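Putative zinc protease (Bordetella pertussis, PDB 3IH6) probably acts as a zinc-dependent metalloendopeptidase of the M16 family, this chain being one piece of it that includes sequence of the family's inactive domain. Local coordinates at residues P34-P39 with W155-L160; L46-L51 with A85-Q90; S56-H61 with S112-S117. All coordinates share one frame; numbering follows the deposited sequence.

Interaction 1 of 3, residues P34-P39 with W155-L160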
loop_
_atom_site.group_PDB
_atom_site.type_symbol
_atom_site.label_atom_id
_atom_site.label_comp_id
_atom_site.label_asym_id
_atom_site.label_seq_id
_atom_site.Cartn_x
_atom_site.Cartn_y
_atom_site.Cartn_z
ATOM N N PRO E 34 16.223 -7.236 -25.002
ATOM C CA PRO E 34 16.288 -8.654 -25.380
ATOM C C PRO E 34 14.961 -9.340 -25.047
ATOM O O PRO E 34 14.188 -8.829 -24.229
ATOM C CB PRO E 34 17.339 -9.245 -24.417
ATOM C CG PRO E 34 18.123 -8.079 -23.916
ATOM C CD PRO E 34 17.232 -6.877 -23.985
ATOM N N ALA E 35 14.727 -10.491 -25.666
ATOM C CA ALA E 35 13.699 -11.442 -25.250
ATOM C C ALA E 35 13.820 -11.724 -23.752
ATOM O O ALA E 35 14.930 -11.757 -23.221
ATOM C CB ALA E 35 13.865 -12.717 -26.048
ATOM N N ALA E 36 12.685 -11.878 -23.066
ATOM C CA ALA E 36 12.668 -12.072 -21.601
ATOM C C ALA E 36 13.277 -13.415 -21.187
ATOM O O ALA E 36 13.749 -13.561 -20.057
ATOM C CB ALA E 36 11.228 -11.947 -21.042
ATOM N N GLY E 37 13.253 -14.385 -22.110
ATOM C CA GLY E 37 13.873 -15.688 -21.895
ATOM C C GLY E 37 15.390 -15.720 -22.072
ATOM O O GLY E 37 16.057 -16.717 -21.706
ATOM N N SER E 38 15.939 -14.657 -22.645
ATOM C CA SER E 38 17.379 -14.553 -22.876
ATOM C C SER E 38 18.121 -14.174 -21.577
ATOM O O SER E 38 17.630 -13.324 -20.827
ATOM C CB SER E 38 17.622 -13.473 -23.929
ATOM O OG SER E 38 18.971 -13.045 -23.965
ATOM N N PRO E 39 19.299 -14.802 -21.301
ATOM C CA PRO E 39 20.281 -14.370 -20.270
ATOM C C PRO E 39 20.457 -12.836 -20.203
ATOM O O PRO E 39 20.359 -12.217 -19.119
ATOM C CB PRO E 39 21.599 -15.026 -20.751
ATOM C CG PRO E 39 21.212 -15.961 -21.868
ATOM C CD PRO E 39 19.724 -16.065 -21.921
ATOM N N TRP E 155 6.152 -19.526 -17.595
ATOM C CA TRP E 155 5.863 -19.326 -16.173
ATOM C C TRP E 155 7.129 -19.438 -15.319
ATOM O O TRP E 155 7.222 -18.816 -14.274
ATOM C CB TRP E 155 4.841 -20.344 -15.683
ATOM C CG TRP E 155 5.372 -21.714 -15.608
ATOM C CD1 TRP E 155 5.303 -22.662 -16.587
ATOM C CD2 TRP E 155 6.051 -22.328 -14.493
ATOM N NE1 TRP E 155 5.914 -23.835 -16.163
ATOM C CE2 TRP E 155 6.376 -23.658 -14.884
ATOM C CE3 TRP E 155 6.414 -21.890 -13.202
ATOM C CZ2 TRP E 155 7.039 -24.552 -14.029
ATOM C CZ3 TRP E 155 7.083 -22.775 -12.355
ATOM C CH2 TRP E 155 7.379 -24.098 -12.771
ATOM N N ARG E 156 8.079 -20.261 -15.772
ATOM C CA ARG E 156 9.365 -20.418 -15.098
ATOM C C ARG E 156 10.129 -19.108 -14.872
ATOM O O ARG E 156 10.820 -18.976 -13.859
ATOM C CB ARG E 156 10.266 -21.425 -15.826
ATOM C CG ARG E 156 9.805 -22.901 -15.765
ATOM C CD ARG E 156 10.601 -23.762 -16.745
ATOM N NE ARG E 156 11.181 -22.903 -17.778
ATOM C CZ ARG E 156 12.411 -23.014 -18.267
ATOM N NH1 ARG E 156 12.834 -22.141 -19.188
ATOM N NH2 ARG E 156 13.213 -23.984 -17.833
ATOM N N LEU E 157 9.986 -18.149 -15.782
ATOM C CA LEU E 157 10.686 -16.863 -15.651
ATOM C C LEU E 157 10.639 -16.162 -14.262
ATOM O O LEU E 157 11.664 -15.598 -13.798
ATOM C CB LEU E 157 10.303 -15.901 -16.795
ATOM C CG LEU E 157 10.711 -16.388 -18.194
ATOM C CD1 LEU E 157 10.064 -15.523 -19.263
ATOM C CD2 LEU E 157 12.222 -16.341 -18.313
ATOM N N PHE E 158 9.481 -16.166 -13.598
ATOM C CA PHE E 158 9.395 -15.569 -12.246
ATOM C C PHE E 158 10.521 -16.058 -11.349
ATOM O O PHE E 158 11.189 -15.255 -10.675
ATOM C CB PHE E 158 8.029 -15.813 -11.577
ATOM C CG PHE E 158 7.943 -15.241 -10.186
ATOM C CD1 PHE E 158 8.085 -13.873 -9.976
ATOM C CD2 PHE E 158 7.784 -16.059 -9.095
ATOM C CE1 PHE E 158 8.042 -13.342 -8.702
ATOM C CE2 PHE E 158 7.737 -15.522 -7.804
ATOM C CZ PHE E 158 7.869 -14.160 -7.617
ATOM N N PHE E 159 10.792 -17.367 -11.387
ATOM C CA PHE E 159 11.864 -17.922 -10.601
ATOM C C PHE E 159 13.217 -17.886 -11.273
ATOM O O PHE E 159 14.247 -17.699 -10.605
ATOM C CB PHE E 159 11.522 -19.357 -10.175
ATOM C CG PHE E 159 10.327 -19.430 -9.314
ATOM C CD1 PHE E 159 10.407 -19.071 -7.965
ATOM C CD2 PHE E 159 9.105 -19.793 -9.845
ATOM C CE1 PHE E 159 9.278 -19.125 -7.163
ATOM C CE2 PHE E 159 7.990 -19.850 -9.042
ATOM C CZ PHE E 159 8.086 -19.508 -7.700
ATOM N N LEU E 160 13.222 -18.068 -12.589
ATOM C CA LEU E 160 14.469 -18.149 -13.329
ATOM C C LEU E 160 15.184 -16.804 -13.347
ATOM O O LEU E 160 16.415 -16.780 -13.185
ATOM C CB LEU E 160 14.257 -18.697 -14.752
ATOM C CG LEU E 160 15.450 -18.734 -15.731
ATOM C CD1 LEU E 160 16.641 -19.593 -15.257
ATOM C CD2 LEU E 160 14.971 -19.192 -17.129
#
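The forked end of Leu157 overlaps the outer curve of the turn at Ala36 and Gly37, with a different methyl against each part of it. CD2 meets backbone: it lies 3.6 Å from Ala36 O and 4.0 Å from Gly37 CA. CD1 faces the Ala36 side chain, its distance to Ala36 CB being 4.2 Å, a loose methyl-to-methyl contact. With CG turned anti to the carbonyl carbon, beside the backbone N (chi1 -63°), and an extended second torsion (chi2 169°), the fork is carried out from helix 157-167 and both methyls reach the turn.

The turn is type I, running from Ala35 to Ser38 and closed by Ser38 N donating to Ala35 O over 3.1 Å. Ala36 and Gly37 are its two central residues. The methyl of Ala36 adds an apolar surface, while at Gly37 the contact is with the main chain itself, CD2 lying against CA. Just beyond, Ser38 sits at the N-cap of helix 39-52, so the contact joins the loop between strand 26-32 and that helix to the beginning of a much later helix.

Polar links come from further along helix 157-167: Arg164 NH2 is hydrogen-bonded to Gly37 O, and Gln161 NE2 reaches Ala36 O in a weak bond. Leu157 also packs on Ala149 of helix 139-152, and Ala36 on Phe41 of helix 39-52.

Across the two segments themselves there is no hydrogen bond, and the surface they bury together amounts to 100 Å². The leucine therefore supplies shape and van der Waals contact alone, and the direction-specific part of the join is left to the turn's carbonyls: Gly37 O, held by Arg164 about two turns on, and Ala36 O, reached weakly by Gln161 one turn on.

Interaction 2 of 3, residues L46-L51 with A85-Q90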
loop_
_atom_site.group_PDB
_atom_site.type_symbol
_atom_site.label_atom_id
_atom_site.label_comp_id
_atom_site.label_asym_id
_atom_site.label_seq_id
_atom_site.Cartn_x
_atom_site.Cartn_y
_atom_site.Cartn_z
ATOM N N LEU E 46 19.485 -5.053 -14.745
ATOM C CA LEU E 46 20.475 -4.603 -13.731
ATOM C C LEU E 46 21.246 -3.350 -14.168
ATOM O O LEU E 46 21.432 -2.447 -13.377
ATOM C CB LEU E 46 21.438 -5.722 -13.397
ATOM C CG LEU E 46 20.778 -6.975 -12.802
ATOM C CD1 LEU E 46 21.765 -8.162 -12.818
ATOM C CD2 LEU E 46 20.270 -6.630 -11.399
ATOM N N ALA E 47 21.654 -3.313 -15.445
ATOM C CA ALA E 47 22.341 -2.177 -16.043
ATOM C C ALA E 47 21.570 -0.868 -15.918
ATOM O O ALA E 47 22.155 0.181 -15.581
ATOM C CB ALA E 47 22.604 -2.452 -17.482
ATOM N N ALA E 48 20.270 -0.886 -16.241
ATOM C CA ALA E 48 19.512 0.358 -16.193
ATOM C C ALA E 48 19.509 0.952 -14.783
ATOM O O ALA E 48 19.510 2.163 -14.618
ATOM C CB ALA E 48 18.100 0.159 -16.735
ATOM N N THR E 49 19.557 0.107 -13.769
ATOM C CA THR E 49 19.649 0.583 -12.380
ATOM C C THR E 49 21.025 1.178 -12.110
ATOM O O THR E 49 21.134 2.173 -11.399
ATOM C CB THR E 49 19.475 -0.581 -11.377
ATOM O OG1 THR E 49 18.174 -1.120 -11.465
ATOM C CG2 THR E 49 19.709 -0.141 -9.944
ATOM N N ILE E 50 22.076 0.563 -12.663
ATOM C CA ILE E 50 23.406 1.119 -12.495
ATOM C C ILE E 50 23.489 2.476 -13.188
ATOM O O ILE E 50 24.112 3.373 -12.672
ATOM C CB ILE E 50 24.502 0.205 -13.058
ATOM C CG1 ILE E 50 24.620 -1.088 -12.221
ATOM C CG2 ILE E 50 25.852 0.992 -13.195
ATOM C CD1 ILE E 50 25.378 -2.212 -12.940
ATOM N N LEU E 51 22.870 2.603 -14.352
ATOM C CA LEU E 51 22.913 3.834 -15.146
ATOM C C LEU E 51 22.078 4.964 -14.618
ATOM O O LEU E 51 22.419 6.152 -14.808
ATOM C CB LEU E 51 22.478 3.559 -16.618
ATOM C CG LEU E 51 23.447 2.566 -17.281
ATOM C CD1 LEU E 51 22.782 1.820 -18.413
ATOM C CD2 LEU E 51 24.752 3.249 -17.715
ATOM N N ALA E 85 13.649 -0.071 -23.416
ATOM C CA ALA E 85 14.359 0.522 -22.295
ATOM C C ALA E 85 14.338 1.995 -22.613
ATOM O O ALA E 85 14.610 2.392 -23.759
ATOM C CB ALA E 85 15.797 0.010 -22.187
HETATM N N MSE E 86 14.011 2.800 -21.604
HETATM C CA MSE E 86 13.958 4.220 -21.757
HETATM C C MSE E 86 14.837 4.961 -20.743
HETATM O O MSE E 86 14.630 4.850 -19.536
HETATM C CB MSE E 86 12.505 4.686 -21.610
HETATM C CG MSE E 86 12.351 6.048 -21.999
HETATM SE SE MSE E 86 10.589 6.683 -21.554
HETATM C CE MSE E 86 10.808 8.325 -22.511
ATOM N N PHE E 87 15.794 5.736 -21.246
ATOM C CA PHE E 87 16.605 6.584 -20.396
ATOM C C PHE E 87 16.309 8.018 -20.745
ATOM O O PHE E 87 15.973 8.348 -21.892
ATOM C CB PHE E 87 18.093 6.282 -20.554
ATOM C CG PHE E 87 18.442 4.839 -20.271
ATOM C CD1 PHE E 87 18.611 4.398 -18.968
ATOM C CD2 PHE E 87 18.548 3.919 -21.303
ATOM C CE1 PHE E 87 18.894 3.077 -18.702
ATOM C CE2 PHE E 87 18.864 2.551 -21.034
ATOM C CZ PHE E 87 19.019 2.142 -19.743
ATOM N N GLY E 88 16.412 8.901 -19.760
ATOM C CA GLY E 88 16.241 10.303 -20.112
ATOM C C GLY E 88 16.762 11.244 -19.073
ATOM O O GLY E 88 17.297 10.823 -18.050
ATOM N N ALA E 89 16.630 12.535 -19.347
ATOM C CA ALA E 89 17.086 13.542 -18.405
ATOM C C ALA E 89 16.052 14.614 -18.305
ATOM O O ALA E 89 15.373 14.928 -19.285
ATOM C CB ALA E 89 18.477 14.134 -18.795
ATOM N N GLN E 90 15.939 15.160 -17.097
ATOM C CA GLN E 90 15.022 16.221 -16.784
ATOM C C GLN E 90 15.827 17.520 -16.842
ATOM O O GLN E 90 16.866 17.627 -16.196
ATOM C CB GLN E 90 14.512 15.976 -15.362
ATOM C CG GLN E 90 13.148 16.537 -15.072
ATOM C CD GLN E 90 12.717 16.323 -13.622
ATOM O OE1 GLN E 90 13.532 16.045 -12.742
ATOM N NE2 GLN E 90 11.433 16.460 -13.377
#
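Helix 39-52 runs over one face of the antiparallel sheet, its Ala48 CA coming to 8.0 Å from Ala85 CA on strand 84-90. Phe87 of that strand spans the gap. Its CG is turned anti to the carbonyl carbon (chi1 -57°), beside the backbone N, and the far rim of the ring, CE1 and CZ, is what arrives at the helix.

Ala48 receives it. The methyl carbon CB lies 3.6 Å from Phe87 CE1 and 3.7 Å from Phe87 CZ, approaching the ring at a slant, while Ala48 CA stands at the ring edge, in its plane, 3.8 Å from CE1. A residue no larger than alanine suits this position, because the aromatic rim comes right up to the helix backbone. Leu51, three residues on and so on the same side of the helix, adds the second contact: its CD1 is 4.0 Å from Phe87 CZ, and its chain crosses the phenylalanine obliquely. The rim of the ring thus meets two residues about one helical turn apart.

The strand holds Phe87 in place through backbone hydrogen bonds with Ala29 on strand 26-32, and its side chain also touches Tyr31 and, from helix 58-63, Leu59. Met86, present as selenomethionine, alternates with it along the strand and packs on Ala28 and Met30 of strand 26-32.

Helices packed on one side of an antiparallel sheet make up this alpha+beta domain, and here the layers meet close to the centre of the chain. All three touching residues are buried and wholly apolar in their side chains. With no hydrogen bond between the segments, the helix is held to the sheet by hydrophobic burial and the fit of the aromatic rim, while the strand's backbone bonds go to its neighbours in the sheet and Thr49 O of the helix accepts from Arg123.

Interaction 3 of 3, residues S56-H61 with S112-S117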
loop_
_atom_site.group_PDB
_atom_site.type_symbol
_atom_site.label_atom_id
_atom_site.label_comp_id
_atom_site.label_asym_id
_atom_site.label_seq_id
_atom_site.Cartn_x
_atom_site.Cartn_y
_atom_site.Cartn_z
ATOM N N SER E 56 24.975 8.271 -7.502
ATOM C CA SER E 56 26.114 7.450 -7.969
ATOM C C SER E 56 25.964 6.832 -9.365
ATOM O O SER E 56 26.947 6.304 -9.903
ATOM C CB SER E 56 26.351 6.289 -7.015
ATOM O OG SER E 56 26.816 6.763 -5.783
ATOM N N SER E 57 24.760 6.887 -9.933
ATOM C CA SER E 57 24.473 6.254 -11.220
ATOM C C SER E 57 25.274 6.957 -12.350
ATOM O O SER E 57 25.625 8.109 -12.202
ATOM C CB SER E 57 22.993 6.357 -11.517
ATOM O OG SER E 57 22.666 7.711 -11.811
ATOM N N ARG E 58 25.505 6.285 -13.473
ATOM C CA ARG E 58 26.365 6.823 -14.531
ATOM C C ARG E 58 25.727 8.087 -15.116
ATOM O O ARG E 58 26.383 9.135 -15.228
ATOM C CB ARG E 58 26.651 5.775 -15.630
ATOM C CG ARG E 58 27.413 4.492 -15.190
ATOM C CD ARG E 58 28.832 4.832 -14.606
ATOM N NE ARG E 58 29.691 3.669 -14.320
ATOM C CZ ARG E 58 30.473 3.074 -15.224
ATOM N NH1 ARG E 58 30.496 3.492 -16.488
ATOM N NH2 ARG E 58 31.204 2.026 -14.888
ATOM N N LEU E 59 24.444 8.001 -15.467
ATOM C CA LEU E 59 23.713 9.160 -15.956
ATOM C C LEU E 59 23.744 10.355 -14.981
ATOM O O LEU E 59 24.042 11.493 -15.387
ATOM C CB LEU E 59 22.278 8.798 -16.367
ATOM C CG LEU E 59 22.171 7.854 -17.580
ATOM C CD1 LEU E 59 20.706 7.335 -17.807
ATOM C CD2 LEU E 59 22.666 8.541 -18.812
ATOM N N TYR E 60 23.405 10.103 -13.726
ATOM C CA TYR E 60 23.328 11.192 -12.785
ATOM C C TYR E 60 24.658 11.915 -12.745
ATOM O O TYR E 60 24.698 13.131 -12.892
ATOM C CB TYR E 60 22.893 10.721 -11.394
ATOM C CG TYR E 60 22.609 11.856 -10.398
ATOM C CD1 TYR E 60 21.292 12.251 -10.136
ATOM C CD2 TYR E 60 23.657 12.504 -9.689
ATOM C CE1 TYR E 60 20.988 13.285 -9.231
ATOM C CE2 TYR E 60 23.363 13.555 -8.747
ATOM C CZ TYR E 60 22.012 13.903 -8.528
ATOM O OH TYR E 60 21.685 14.880 -7.640
ATOM N N HIS E 61 25.743 11.164 -12.606
ATOM C CA HIS E 61 27.056 11.775 -12.505
ATOM C C HIS E 61 27.480 12.567 -13.762
ATOM O O HIS E 61 28.162 13.578 -13.651
ATOM C CB HIS E 61 28.108 10.715 -12.190
ATOM C CG HIS E 61 29.393 11.300 -11.728
ATOM N ND1 HIS E 61 29.558 11.794 -10.454
ATOM C CD2 HIS E 61 30.562 11.515 -12.375
ATOM C CE1 HIS E 61 30.779 12.278 -10.332
ATOM N NE2 HIS E 61 31.404 12.131 -11.486
ATOM N N SER E 112 31.620 0.443 -22.916
ATOM C CA SER E 112 32.681 -0.454 -23.353
ATOM C C SER E 112 34.072 0.004 -22.842
ATOM O O SER E 112 34.952 -0.810 -22.487
ATOM C CB SER E 112 32.663 -0.507 -24.875
ATOM O OG SER E 112 33.426 -1.609 -25.330
ATOM N N SER E 113 34.253 1.309 -22.815
ATOM C CA SER E 113 35.476 1.928 -22.348
ATOM C C SER E 113 35.308 2.474 -20.928
ATOM O O SER E 113 36.212 3.143 -20.404
ATOM C CB SER E 113 35.773 3.089 -23.273
ATOM O OG SER E 113 34.670 3.993 -23.216
ATOM N N LYS E 114 34.144 2.220 -20.321
ATOM C CA LYS E 114 33.881 2.621 -18.954
ATOM C C LYS E 114 33.087 1.531 -18.168
ATOM O O LYS E 114 32.000 1.810 -17.679
ATOM C CB LYS E 114 33.097 3.946 -18.978
ATOM C CG LYS E 114 33.523 4.948 -17.912
ATOM C CD LYS E 114 32.817 6.295 -18.126
ATOM C CE LYS E 114 33.225 7.337 -17.077
ATOM N NZ LYS E 114 32.934 6.851 -15.706
ATOM N N PRO E 115 33.638 0.303 -18.054
ATOM C CA PRO E 115 32.932 -0.918 -17.622
ATOM C C PRO E 115 32.396 -0.866 -16.185
ATOM O O PRO E 115 33.025 -0.312 -15.301
ATOM C CB PRO E 115 34.007 -1.996 -17.697
ATOM C CG PRO E 115 35.277 -1.277 -17.463
ATOM C CD PRO E 115 35.098 0.084 -18.117
ATOM N N PHE E 116 31.222 -1.435 -15.977
ATOM C CA PHE E 116 30.675 -1.602 -14.649
ATOM C C PHE E 116 31.713 -2.163 -13.647
ATOM O O PHE E 116 32.511 -3.070 -13.976
ATOM C CB PHE E 116 29.459 -2.540 -14.727
ATOM C CG PHE E 116 28.325 -2.009 -15.584
ATOM C CD1 PHE E 116 27.618 -2.856 -16.432
ATOM C CD2 PHE E 116 27.954 -0.662 -15.539
ATOM C CE1 PHE E 116 26.554 -2.366 -17.221
ATOM C CE2 PHE E 116 26.887 -0.154 -16.359
ATOM C CZ PHE E 116 26.208 -0.997 -17.188
ATOM N N SER E 117 31.679 -1.621 -12.428
ATOM C CA SER E 117 32.452 -2.130 -11.315
ATOM C C SER E 117 31.665 -3.243 -10.628
ATOM O O SER E 117 30.423 -3.306 -10.765
ATOM C CB SER E 117 32.666 -1.022 -10.302
ATOM O OG SER E 117 31.422 -0.725 -9.661
#
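Hydrogen bonding centres on Arg58, which meets Lys114 O end-on with both terminal nitrogens. NH1 gives the shorter and straighter bond, 2.6 Å to Lys114 O with an N-H...O angle of 153°; NH2 reaches the same Lys114 O at 2.9 Å, from above the carbonyl plane. A weak bond of 3.0 Å from NH2 to Pro115 O, at the guanidinium edge, completes the grip. The chain bends at chi2 (-60°) on its way there. Arginine suits the task, since one flat group can serve two successive carbonyls of a loop.

The loop links helix 97-109 to helix 118-136, and each segment holds a serine N-cap: Ser57 is that of helix 58-63, its OG accepting from Tyr60 N at 3.2 Å, and Ser117 caps helix 118-136 through Glu120 N.

Among charged groups, Glu120 forms a salt bridge with Arg58 NE, which probably eases the presence of Lys114 NZ, 4.2 Å from Arg58 NH1 and over one guanidinium face.

In van der Waals contact, Phe116 CD2 lies toward the rim of the opposite face, 4.3 Å from Arg58 NH2; the phenylalanine also packs on Ala47 of helix 39-52.

Interactions 2 and 3 are neighbours, their centres 11 Å apart, and they touch. Leu51 O, at the helical side of interaction 2, probably accepts a hydrogen bond from Leu59 N over 2.8 Å, and Ile50 CG2 packs 3.5 Å from Phe116 CE2. Helix 39-52, part of interaction 2, thus also backs interaction 3. Interaction 1 stands apart, its centre 20 Å from that of interaction 2 and 26 Å from that of interaction 3, yet its 34-39 segment leads into the same helix. Between subunits, a segment of interaction 1 meets one of interaction 2: Trp155 packs on Met86 of the second subunit. None of the three contacts contains a metal or ligand.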